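Local coordinates for protein manganese-dependent inorganic pyrophosphatase (Methanocaldococcus jannaschii, PDB 2EB0) that catalyses the manganese-dependent hydrolysis of diphosphate to two phosphate ions, as a family II inorganic pyrophosphatase built from a DHH and a DHHA2 domain, at residues F206-N209 and G214-Q217; K235-K240 and L264-K269; E273-V278 and E302-G307. All coordinates share one frame; numbering follows the deposited sequence.

Contact 1 (F206-N209 and G214-Q217); sequences FDFN and GIGQ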
ATOM      1  N   PHE B 206       8.737  15.468   1.913  1.00 30.69           N
ATOM      2  CA  PHE B 206       8.854  14.169   1.242  1.00 29.60           C
ATOM      3  C   PHE B 206      10.294  13.712   1.097  1.00 31.94           C
ATOM      4  O   PHE B 206      11.238  14.494   1.255  1.00 32.12           O
ATOM      5  CB  PHE B 206       8.291  14.201  -0.187  1.00 23.32           C
ATOM      6  CG  PHE B 206       6.867  14.655  -0.290  1.00 22.19           C
ATOM      7  CD1 PHE B 206       6.538  16.003  -0.159  1.00 21.34           C
ATOM      8  CD2 PHE B 206       5.852  13.733  -0.531  1.00 19.54           C
ATOM      9  CE1 PHE B 206       5.218  16.431  -0.267  1.00 17.98           C
ATOM     10  CE2 PHE B 206       4.527  14.142  -0.640  1.00 20.14           C
ATOM     11  CZ  PHE B 206       4.205  15.496  -0.507  1.00 22.62           C
ATOM     12  N   ASP B 207      10.443  12.434   0.769  0.50 15.48           N
ATOM     13  CA  ASP B 207      11.747  11.859   0.515  0.50 16.29           C
ATOM     14  C   ASP B 207      11.647  11.332  -0.914  0.50 15.63           C
ATOM     15  O   ASP B 207      10.957  10.345  -1.171  0.50 14.29           O
ATOM     16  CB  ASP B 207      12.051  10.701   1.460  0.50 44.26           C
ATOM     17  CG  ASP B 207      13.433  10.109   1.223  1.00 49.12           C
ATOM     18  OD1 ASP B 207      13.718   9.005   1.733  1.00 55.36           O
ATOM     19  OD2 ASP B 207      14.243  10.755   0.528  1.00 49.91           O
ATOM     20  N   PHE B 208      12.309  12.010  -1.844  1.00 23.89           N
ATOM     21  CA  PHE B 208      12.290  11.591  -3.240  1.00 26.98           C
ATOM     22  C   PHE B 208      13.642  11.028  -3.643  1.00 27.28           C
ATOM     23  O   PHE B 208      14.571  11.786  -3.939  1.00 27.22           O
ATOM     24  CB  PHE B 208      11.959  12.759  -4.178  1.00 26.07           C
ATOM     25  CG  PHE B 208      10.558  13.282  -4.048  1.00 27.33           C
ATOM     26  CD1 PHE B 208       9.548  12.501  -3.493  1.00 25.92           C
ATOM     27  CD2 PHE B 208      10.240  14.550  -4.518  1.00 25.52           C
ATOM     28  CE1 PHE B 208       8.245  12.980  -3.411  1.00 26.94           C
ATOM     29  CE2 PHE B 208       8.939  15.036  -4.441  1.00 26.24           C
ATOM     30  CZ  PHE B 208       7.941  14.254  -3.888  1.00 24.74           C
ATOM     31  N   ASN B 209      13.747   9.704  -3.655  1.00 33.24           N
ATOM     32  CA  ASN B 209      14.993   9.050  -4.042  1.00 35.29           C
ATOM     33  C   ASN B 209      16.160   9.639  -3.233  1.00 34.15           C
ATOM     34  O   ASN B 209      17.154  10.100  -3.789  1.00 34.10           O
ATOM     35  CB  ASN B 209      15.207   9.257  -5.547  1.00 37.82           C
ATOM     36  CG  ASN B 209      16.235   8.320  -6.130  1.00 38.99           C
ATOM     37  OD1 ASN B 209      16.378   7.183  -5.690  1.00 41.85           O
ATOM     38  ND2 ASN B 209      16.943   8.788  -7.148  1.00 40.10           N
ATOM     39  N   GLY B 214      10.193  19.608  -0.160  1.00 20.01           N
ATOM     40  CA  GLY B 214       9.051  20.136   0.551  1.00 18.76           C
ATOM     41  C   GLY B 214       8.100  20.770  -0.441  1.00 19.36           C
ATOM     42  O   GLY B 214       8.526  21.414  -1.406  1.00 18.24           O
ATOM     43  N   ILE B 215       6.805  20.575  -0.220  1.00 19.71           N
ATOM     44  CA  ILE B 215       5.801  21.149  -1.106  1.00 18.73           C
ATOM     45  C   ILE B 215       4.703  21.752  -0.253  1.00 17.39           C
ATOM     46  O   ILE B 215       3.921  21.035   0.367  1.00 16.63           O
ATOM     47  CB  ILE B 215       5.197  20.086  -2.049  1.00 22.72           C
ATOM     48  CG1 ILE B 215       6.315  19.332  -2.764  1.00 24.49           C
ATOM     49  CG2 ILE B 215       4.298  20.760  -3.083  1.00 21.09           C
ATOM     50  CD1 ILE B 215       5.827  18.189  -3.647  1.00 23.68           C
ATOM     51  N   GLY B 216       4.673  23.078  -0.208  1.00 21.82           N
ATOM     52  CA  GLY B 216       3.670  23.778   0.573  1.00 22.33           C
ATOM     53  C   GLY B 216       2.585  24.270  -0.357  1.00 21.39           C
ATOM     54  O   GLY B 216       2.759  24.246  -1.575  1.00 22.03           O
ATOM     55  N   GLN B 217       1.479  24.739   0.206  1.00 18.12           N
ATOM     56  CA  GLN B 217       0.382  25.202  -0.616  1.00 16.33           C
ATOM     57  C   GLN B 217      -0.624  26.067   0.121  1.00 14.81           C
ATOM     58  O   GLN B 217      -0.839  25.913   1.319  1.00 16.43           O
ATOM     59  CB  GLN B 217      -0.343  23.991  -1.218  1.00 19.62           C
ATOM     60  CG  GLN B 217      -1.621  24.325  -1.972  1.00 17.23           C
ATOM     61  CD  GLN B 217      -2.217  23.118  -2.669  1.00 20.87           C
ATOM     62  OE1 GLN B 217      -2.274  22.025  -2.101  1.00 21.96           O
ATOM     63  NE2 GLN B 217      -2.678  23.312  -3.900  1.00 19.70           N
TER
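Ile-215 CD1 is the meeting point between the end of strand 204-208 and the middle of strand 211-220, and every close side-chain approach here is apolar. Phe-206 supplies the larger partner: its CE1 lies 3.9 Å from Ile-215 CD1 and 4.0 Å from Ile-215 CG1, so one corner of the ring rests on the outer branch of the isoleucine. The two side chains cross at about a right angle, and Ile-215 CD1 approaches the ring obliquely. Phe-208 touches the same methyl more lightly, with CZ 4.5 Å from Ile-215 CD1, and there the methyl sits at the ring edge, near its plane. Ile-215 can serve both rings because CG1 stands anti to its carbonyl carbon (chi1 -52°), with CD1 carried outward by an extended chi2.

The backbone contribution runs through neighbouring residues. Phe-206 is hydrogen-bonded to Val-213 and Ile-215 to Lys-204, which fixes the offset that sets the isoleucine beside the rings. On its other side, strand 211-220 continues the sheet through bonds from Gly-214 and Gly-216 to Val-250.

Val-298 of helix 293-306 covers both phenylalanines, while Phe-206 also reaches Glu-69 and Gln-72; its side chain is about 10 Å from a bound manganese ion. The arrangement is that of an antiparallel beta hairpin at the edge of the mixed DHHA2 sheet, with its aromatic side packed under a helix.

Contact 2 (K235-K240 and L264-K269); sequences KLLEEK and LVVGNK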
ATOM      1  N   LYS B 235      11.503  34.682   0.552  1.00 29.85           N
ATOM      2  CA  LYS B 235      12.676  34.852   1.399  1.00 30.09           C
ATOM      3  C   LYS B 235      12.655  33.793   2.499  1.00 30.29           C
ATOM      4  O   LYS B 235      13.649  33.087   2.716  1.00 29.20           O
ATOM      5  CB  LYS B 235      12.696  36.250   2.024  1.00 58.04           C
ATOM      6  CG  LYS B 235      13.938  36.522   2.863  1.00 63.06           C
ATOM      7  CD  LYS B 235      13.890  37.877   3.559  1.00 66.90           C
ATOM      8  CE  LYS B 235      13.928  39.034   2.574  1.00 68.81           C
ATOM      9  NZ  LYS B 235      13.890  40.345   3.284  1.00 69.97           N
ATOM     10  N   LEU B 236      11.515  33.672   3.183  1.00 25.45           N
ATOM     11  CA  LEU B 236      11.394  32.685   4.246  1.00 23.63           C
ATOM     12  C   LEU B 236      11.634  31.271   3.715  1.00 23.04           C
ATOM     13  O   LEU B 236      12.265  30.444   4.383  1.00 23.24           O
ATOM     14  CB  LEU B 236      10.021  32.785   4.923  1.00 22.89           C
ATOM     15  CG  LEU B 236       9.774  34.036   5.788  1.00 24.78           C
ATOM     16  CD1 LEU B 236       8.354  34.022   6.339  1.00 26.16           C
ATOM     17  CD2 LEU B 236      10.760  34.079   6.935  1.00 24.80           C
ATOM     18  N   LEU B 237      11.151  30.985   2.512  1.00 29.97           N
ATOM     19  CA  LEU B 237      11.347  29.656   1.946  1.00 30.62           C
ATOM     20  C   LEU B 237      12.826  29.409   1.626  1.00 31.24           C
ATOM     21  O   LEU B 237      13.296  28.269   1.663  1.00 29.43           O
ATOM     22  CB  LEU B 237      10.483  29.476   0.693  1.00 20.83           C
ATOM     23  CG  LEU B 237       8.953  29.465   0.891  1.00 19.96           C
ATOM     24  CD1 LEU B 237       8.275  29.213  -0.443  1.00 19.59           C
ATOM     25  CD2 LEU B 237       8.542  28.386   1.881  1.00 17.49           C
ATOM     26  N   GLU B 238      13.557  30.479   1.323  0.50  8.82           N
ATOM     27  CA  GLU B 238      14.975  30.360   1.015  0.50 11.23           C
ATOM     28  C   GLU B 238      15.725  30.000   2.278  0.50 12.05           C
ATOM     29  O   GLU B 238      16.683  29.231   2.245  0.50 11.07           O
ATOM     30  CB  GLU B 238      15.520  31.672   0.445  0.50 38.39           C
ATOM     31  CG  GLU B 238      15.064  31.960  -0.972  1.00 41.66           C
ATOM     32  CD  GLU B 238      15.709  33.204  -1.558  1.00 44.09           C
ATOM     33  OE1 GLU B 238      15.470  34.309  -1.030  1.00 46.97           O
ATOM     34  OE2 GLU B 238      16.456  33.076  -2.551  1.00 43.81           O
ATOM     35  N   GLU B 239      15.271  30.566   3.393  1.00 30.20           N
ATOM     36  CA  GLU B 239      15.864  30.322   4.702  1.00 32.19           C
ATOM     37  C   GLU B 239      15.543  28.910   5.165  1.00 31.36           C
ATOM     38  O   GLU B 239      16.402  28.212   5.701  1.00 31.99           O
ATOM     39  CB  GLU B 239      15.324  31.327   5.724  1.00102.46           C
ATOM     40  CG  GLU B 239      15.841  32.742   5.543  1.00108.50           C
ATOM     41  CD  GLU B 239      17.317  32.866   5.873  1.00114.61           C
ATOM     42  OE1 GLU B 239      17.876  33.971   5.702  1.00118.11           O
ATOM     43  OE2 GLU B 239      17.919  31.862   6.307  1.00117.16           O
ATOM     44  N   LYS B 240      14.296  28.500   4.961  1.00 33.92           N
ATOM     45  CA  LYS B 240      13.852  27.172   5.352  1.00 34.48           C
ATOM     46  C   LYS B 240      14.648  26.123   4.585  1.00 36.16           C
ATOM     47  O   LYS B 240      15.037  25.092   5.138  1.00 38.28           O
ATOM     48  CB  LYS B 240      12.364  27.008   5.046  1.00 29.62           C
ATOM     49  CG  LYS B 240      11.785  25.671   5.458  1.00 29.97           C
ATOM     50  CD  LYS B 240      10.271  25.621   5.207  1.00 28.61           C
ATOM     51  CE  LYS B 240       9.677  24.294   5.662  1.00 29.45           C
ATOM     52  NZ  LYS B 240       9.849  24.101   7.130  1.00 25.73           N
ATOM     53  N   LEU B 264       6.214  28.474  -6.625  1.00 24.15           N
ATOM     54  CA  LEU B 264       7.424  29.182  -6.219  1.00 24.48           C
ATOM     55  C   LEU B 264       8.474  28.081  -6.140  1.00 24.98           C
ATOM     56  O   LEU B 264       8.255  27.060  -5.485  1.00 23.14           O
ATOM     57  CB  LEU B 264       7.257  29.828  -4.847  1.00 19.28           C
ATOM     58  CG  LEU B 264       6.136  30.852  -4.645  1.00 22.27           C
ATOM     59  CD1 LEU B 264       6.290  31.480  -3.263  1.00 20.07           C
ATOM     60  CD2 LEU B 264       6.200  31.928  -5.713  1.00 24.29           C
ATOM     61  N   VAL B 265       9.610  28.282  -6.804  1.00 25.36           N
ATOM     62  CA  VAL B 265      10.647  27.260  -6.823  1.00 26.86           C
ATOM     63  C   VAL B 265      11.938  27.668  -6.124  1.00 27.22           C
ATOM     64  O   VAL B 265      12.572  28.658  -6.484  1.00 28.53           O
ATOM     65  CB  VAL B 265      10.948  26.839  -8.274  1.00 23.75           C
ATOM     66  CG1 VAL B 265      11.921  25.667  -8.291  1.00 25.82           C
ATOM     67  CG2 VAL B 265       9.654  26.456  -8.973  1.00 24.54           C
ATOM     68  N   VAL B 266      12.323  26.880  -5.124  1.00 26.34           N
ATOM     69  CA  VAL B 266      13.524  27.145  -4.344  1.00 25.75           C
ATOM     70  C   VAL B 266      14.444  25.925  -4.280  1.00 26.17           C
ATOM     71  O   VAL B 266      14.011  24.823  -3.914  1.00 22.43           O
ATOM     72  CB  VAL B 266      13.157  27.546  -2.902  1.00 33.60           C
ATOM     73  CG1 VAL B 266      14.356  28.185  -2.220  1.00 34.34           C
ATOM     74  CG2 VAL B 266      11.967  28.490  -2.911  1.00 36.72           C
ATOM     75  N   GLY B 267      15.715  26.125  -4.626  1.00 23.72           N
ATOM     76  CA  GLY B 267      16.673  25.032  -4.594  1.00 24.33           C
ATOM     77  C   GLY B 267      16.949  24.425  -5.961  1.00 27.14           C
ATOM     78  O   GLY B 267      17.403  25.106  -6.879  1.00 26.05           O
ATOM     79  N   ASN B 268      16.652  23.137  -6.102  1.00 37.29           N
ATOM     80  CA  ASN B 268      16.889  22.425  -7.350  1.00 38.52           C
ATOM     81  C   ASN B 268      15.895  22.777  -8.464  1.00 40.06           C
ATOM     82  O   ASN B 268      15.059  21.953  -8.841  1.00 41.46           O
ATOM     83  CB  ASN B 268      16.849  20.919  -7.083  1.00 35.18           C
ATOM     84  CG  ASN B 268      17.461  20.118  -8.204  1.00 34.11           C
ATOM     85  OD1 ASN B 268      17.371  20.498  -9.369  1.00 36.40           O
ATOM     86  ND2 ASN B 268      18.076  18.992  -7.862  1.00 32.53           N
ATOM     87  N   LYS B 269      15.998  23.990  -9.003  1.00 28.87           N
ATOM     88  CA  LYS B 269      15.102  24.428 -10.071  1.00 29.37           C
ATOM     89  C   LYS B 269      15.188  23.535 -11.302  1.00 30.20           C
ATOM     90  O   LYS B 269      14.189  23.319 -12.000  1.00 26.72           O
ATOM     91  CB  LYS B 269      15.401  25.880 -10.454  1.00 49.62           C
ATOM     92  CG  LYS B 269      15.056  26.874  -9.350  1.00 54.42           C
ATOM     93  CD  LYS B 269      15.255  28.317  -9.781  1.00 55.74           C
ATOM     94  CE  LYS B 269      14.864  29.278  -8.663  1.00 56.56           C
ATOM     95  NZ  LYS B 269      15.143  30.700  -9.025  1.00 58.03           N
TER
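Helix-on-sheet packing in the DHHA2 domain joins Leu-237 and Glu-238 of helix 230-243 to Leu-264 and Val-266 of strand 260-267. The helix lies against one face of the mixed sheet; the axes of the short segments approach to 8.4 Å, their N-to-C directions 30° apart, so helix and strand run broadly the same way. This is the layered alpha/beta principle in small: the strand turns every second residue to the helix, here Leu-264 and Val-266, while Val-265 between them points the other way and packs on Leu-248.

Leu-237 bridges the two strand residues. Its CD1 meets Leu-264 CD1 at 4.1 Å, the two side chains crossing at about a right angle, and both leucines also pack on Phe-251 of the adjoining strand 248-255. Ile-199 of helix 195-201 touches Leu-237 as well, so the leucine joins two helices to the sheet.

Leu-237 and Glu-238 make no hydrogen bond to the strand; dispersion and the exclusion of water probably hold the faces together.

Val-266 divides its two methyls between neighbouring helix residues. Its CG1, anti to the backbone N (chi1 -164°), lies 3.9 Å from Glu-238 CA and 4.0 Å from Glu-238 CG, beside the aliphatic root of that glutamate, whose side chain crosses that of the valine at about a right angle. The other methyl, Val-266 CG2, is 4.0 Å from Leu-237 CB.

Contact 3 (E273-V278 and E302-G307); sequences EKAFNV and ERAYNG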
ATOM      1  N   GLU B 273      12.093  22.020 -13.451  1.00 29.24           N
ATOM      2  CA  GLU B 273      11.909  22.292 -14.865  1.00 31.20           C
ATOM      3  C   GLU B 273      11.854  20.990 -15.649  1.00 28.94           C
ATOM      4  O   GLU B 273      11.153  20.894 -16.648  1.00 29.05           O
ATOM      5  CB  GLU B 273      13.043  23.177 -15.380  1.00 34.92           C
ATOM      6  CG  GLU B 273      12.944  24.625 -14.938  1.00 36.83           C
ATOM      7  CD  GLU B 273      14.175  25.429 -15.330  1.00 38.82           C
ATOM      8  OE1 GLU B 273      14.079  26.677 -15.406  1.00 39.36           O
ATOM      9  OE2 GLU B 273      15.241  24.808 -15.550  1.00 36.95           O
ATOM     10  N   LYS B 274      12.603  19.992 -15.192  1.00 31.16           N
ATOM     11  CA  LYS B 274      12.612  18.695 -15.856  1.00 31.27           C
ATOM     12  C   LYS B 274      11.274  18.017 -15.565  1.00 31.43           C
ATOM     13  O   LYS B 274      10.624  17.467 -16.454  1.00 30.86           O
ATOM     14  CB  LYS B 274      13.759  17.832 -15.320  1.00 30.99           C
ATOM     15  CG  LYS B 274      13.781  16.420 -15.887  1.00 32.37           C
ATOM     16  CD  LYS B 274      14.773  15.529 -15.155  1.00 34.90           C
ATOM     17  CE  LYS B 274      14.625  14.077 -15.585  1.00 38.58           C
ATOM     18  NZ  LYS B 274      15.373  13.128 -14.703  1.00 40.98           N
ATOM     19  N   ALA B 275      10.866  18.081 -14.305  1.00 27.56           N
ATOM     20  CA  ALA B 275       9.620  17.473 -13.872  1.00 26.33           C
ATOM     21  C   ALA B 275       8.398  18.016 -14.617  1.00 25.52           C
ATOM     22  O   ALA B 275       7.479  17.261 -14.927  1.00 26.07           O
ATOM     23  CB  ALA B 275       9.450  17.678 -12.357  1.00 19.53           C
ATOM     24  N   PHE B 276       8.394  19.312 -14.925  1.00 26.11           N
ATOM     25  CA  PHE B 276       7.238  19.907 -15.588  1.00 26.90           C
ATOM     26  C   PHE B 276       7.389  20.408 -17.017  1.00 26.71           C
ATOM     27  O   PHE B 276       6.603  21.248 -17.465  1.00 27.13           O
ATOM     28  CB  PHE B 276       6.669  21.025 -14.708  1.00 28.37           C
ATOM     29  CG  PHE B 276       6.238  20.551 -13.354  1.00 29.12           C
ATOM     30  CD1 PHE B 276       7.149  20.482 -12.303  1.00 27.09           C
ATOM     31  CD2 PHE B 276       4.939  20.082 -13.151  1.00 28.87           C
ATOM     32  CE1 PHE B 276       6.778  19.948 -11.070  1.00 29.81           C
ATOM     33  CE2 PHE B 276       4.556  19.547 -11.922  1.00 28.41           C
ATOM     34  CZ  PHE B 276       5.476  19.477 -10.879  1.00 29.87           C
ATOM     35  N   ASN B 277       8.378  19.889 -17.735  0.50 13.24           N
ATOM     36  CA  ASN B 277       8.595  20.282 -19.122  0.50 14.18           C
ATOM     37  C   ASN B 277       8.432  21.780 -19.300  0.50 15.30           C
ATOM     38  O   ASN B 277       7.772  22.226 -20.237  0.50 13.55           O
ATOM     39  CB  ASN B 277       7.599  19.571 -20.043  0.50 34.59           C
ATOM     40  CG  ASN B 277       7.749  18.064 -20.025  0.50 35.57           C
ATOM     41  OD1 ASN B 277       7.511  17.413 -19.011  0.50 34.85           O
ATOM     42  ND2 ASN B 277       8.145  17.500 -21.158  0.50 36.97           N
ATOM     43  N   VAL B 278       9.028  22.561 -18.404  1.00 33.34           N
ATOM     44  CA  VAL B 278       8.923  24.013 -18.500  1.00 36.66           C
ATOM     45  C   VAL B 278      10.072  24.725 -17.788  1.00 39.38           C
ATOM     46  O   VAL B 278      10.411  24.394 -16.650  1.00 39.75           O
ATOM     47  CB  VAL B 278       7.566  24.510 -17.917  1.00 34.41           C
ATOM     48  CG1 VAL B 278       7.453  24.144 -16.451  1.00 34.23           C
ATOM     49  CG2 VAL B 278       7.430  26.012 -18.108  1.00 34.10           C
ATOM     50  N   GLU B 302       8.538  13.438  -8.217  1.00 22.26           N
ATOM     51  CA  GLU B 302       9.246  12.277  -7.681  1.00 25.15           C
ATOM     52  C   GLU B 302       9.741  11.380  -8.808  1.00 25.35           C
ATOM     53  O   GLU B 302      10.734  10.679  -8.651  1.00 25.06           O
ATOM     54  CB  GLU B 302       8.372  11.453  -6.737  1.00 31.57           C
ATOM     55  CG  GLU B 302       9.034  10.142  -6.340  1.00 33.94           C
ATOM     56  CD  GLU B 302       8.286   9.396  -5.253  1.00 35.95           C
ATOM     57  OE1 GLU B 302       7.040   9.336  -5.319  1.00 35.56           O
ATOM     58  OE2 GLU B 302       8.954   8.863  -4.337  1.00 34.56           O
ATOM     59  N   ARG B 303       9.047  11.393  -9.941  1.00 25.10           N
ATOM     60  CA  ARG B 303       9.477  10.581 -11.065  1.00 26.86           C
ATOM     61  C   ARG B 303      10.750  11.175 -11.635  1.00 26.03           C
ATOM     62  O   ARG B 303      11.654  10.445 -12.033  1.00 26.18           O
ATOM     63  CB  ARG B 303       8.401  10.507 -12.148  1.00 54.99           C
ATOM     64  CG  ARG B 303       7.423   9.360 -11.956  1.00 59.84           C
ATOM     65  CD  ARG B 303       6.741   9.000 -13.266  1.00 64.80           C
ATOM     66  NE  ARG B 303       5.910  10.091 -13.761  1.00 68.38           N
ATOM     67  CZ  ARG B 303       4.728  10.419 -13.249  1.00 71.22           C
ATOM     68  NH1 ARG B 303       4.234   9.733 -12.224  1.00 71.31           N
ATOM     69  NH2 ARG B 303       4.042  11.437 -13.757  1.00 69.36           N
ATOM     70  N   ALA B 304      10.825  12.500 -11.666  1.00 28.83           N
ATOM     71  CA  ALA B 304      12.014  13.173 -12.175  1.00 29.70           C
ATOM     72  C   ALA B 304      13.211  12.847 -11.281  1.00 30.24           C
ATOM     73  O   ALA B 304      14.284  12.509 -11.770  1.00 30.22           O
ATOM     74  CB  ALA B 304      11.794  14.682 -12.219  1.00 25.97           C
ATOM     75  N   TYR B 305      13.014  12.938  -9.970  1.00 32.43           N
ATOM     76  CA  TYR B 305      14.083  12.662  -9.022  1.00 33.92           C
ATOM     77  C   TYR B 305      14.675  11.263  -9.080  1.00 36.27           C
ATOM     78  O   TYR B 305      15.893  11.111  -9.160  1.00 36.39           O
ATOM     79  CB  TYR B 305      13.619  12.922  -7.593  1.00 32.32           C
ATOM     80  CG  TYR B 305      13.934  14.305  -7.097  1.00 30.66           C
ATOM     81  CD1 TYR B 305      13.040  15.354  -7.287  1.00 30.30           C
ATOM     82  CD2 TYR B 305      15.131  14.569  -6.437  1.00 31.34           C
ATOM     83  CE1 TYR B 305      13.326  16.635  -6.826  1.00 30.73           C
ATOM     84  CE2 TYR B 305      15.432  15.851  -5.974  1.00 30.58           C
ATOM     85  CZ  TYR B 305      14.522  16.877  -6.171  1.00 28.35           C
ATOM     86  OH  TYR B 305      14.801  18.140  -5.704  1.00 29.44           O
ATOM     87  N   ASN B 306      13.836  10.235  -9.020  1.00 39.07           N
ATOM     88  CA  ASN B 306      14.381   8.889  -9.050  1.00 41.94           C
ATOM     89  C   ASN B 306      14.585   8.390 -10.475  1.00 42.89           C
ATOM     90  O   ASN B 306      15.373   7.475 -10.716  1.00 46.28           O
ATOM     91  CB  ASN B 306      13.502   7.917  -8.245  1.00 40.18           C
ATOM     92  CG  ASN B 306      12.145   7.711  -8.854  1.00 38.13           C
ATOM     93  OD1 ASN B 306      11.996   7.728 -10.068  1.00 36.84           O
ATOM     94  ND2 ASN B 306      11.145   7.483  -8.011  1.00 38.13           N
ATOM     95  N   GLY B 307      13.883   9.007 -11.416  1.00 74.22           N
ATOM     96  CA  GLY B 307      14.019   8.617 -12.804  1.00 77.09           C
ATOM     97  C   GLY B 307      15.460   8.789 -13.236  1.00 78.04           C
ATOM     98  O   GLY B 307      16.036   7.828 -13.791  1.00 81.43           O
ATOM     99  OXT GLY B 307      16.014   9.888 -13.017  1.00 73.98           O
TER
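Ala-275 and Ala-304 bring the last turns of two helices together methyl to methyl, their CB atoms 3.8 Å apart. Small side chains are what let the backbones come so near: the CA atoms of these two residues are only 5.2 Å apart, and Ala-304 CB also lies 3.9 Å from Ala-275 CA. Ala-304 is buried, and Met-271, one turn earlier on helix 269-275, packs on it too, while Leu-301 of helix 293-306 meets Ala-275 in return. Beside this tight pair of alanines, Phe-276 packs on Val-297, Pro-300 and Leu-301.

In the fold, the contact sets the end of helix 269-275 against the C-terminal helix 293-306 of the DHHA2 domain. Phe-276 is where the first of these leaves helical geometry, and Gly-307 ends the chain.

The solvent side is looser and polar. Lys-274 leaves its helix with CG anti to the backbone N (chi1 176°) and stays extended, so its ammonium group reaches across to the end of the partner helix. Lys-274 NZ donates a hydrogen bond to Ala-304 O, 3.2 Å away, approaching with a C=O...N angle of 128° and tilted 18° from the carbonyl plane. Negative charge on the terminal carboxylate, together with the helix's C-terminal end, would probably favour a cation at this exposed edge of the contact. The carboxylate itself is a more distant partner: Lys-274 NZ to Gly-307 OXT measures 3.7 Å, a long salt bridge to a poorly ordered residue.

Overall arrangement
Read from the N terminus, the three contacts follow one another in series, without nesting or crossing. Contact 1 closes the shortest loop, the turn of a hairpin at the edge of the mixed sheet. Contact 2 closes a longer excursion through strand 248-255 and returns to that sheet, its centre about 12 Å from that of contact 1. The chain then passes from strand 260-267 into helix 269-275, and contact 3 closes the last loop, at the C terminus. Contacts 1 and 3 touch through Phe-208 and Glu-302, and through Asn-209 and Tyr-305, joining hairpin to final helix; Asn-268 against Tyr-305 links contacts 2 and 3. Contact 1 pairs two strands, contact 2 helix with sheet, contact 3 two helices.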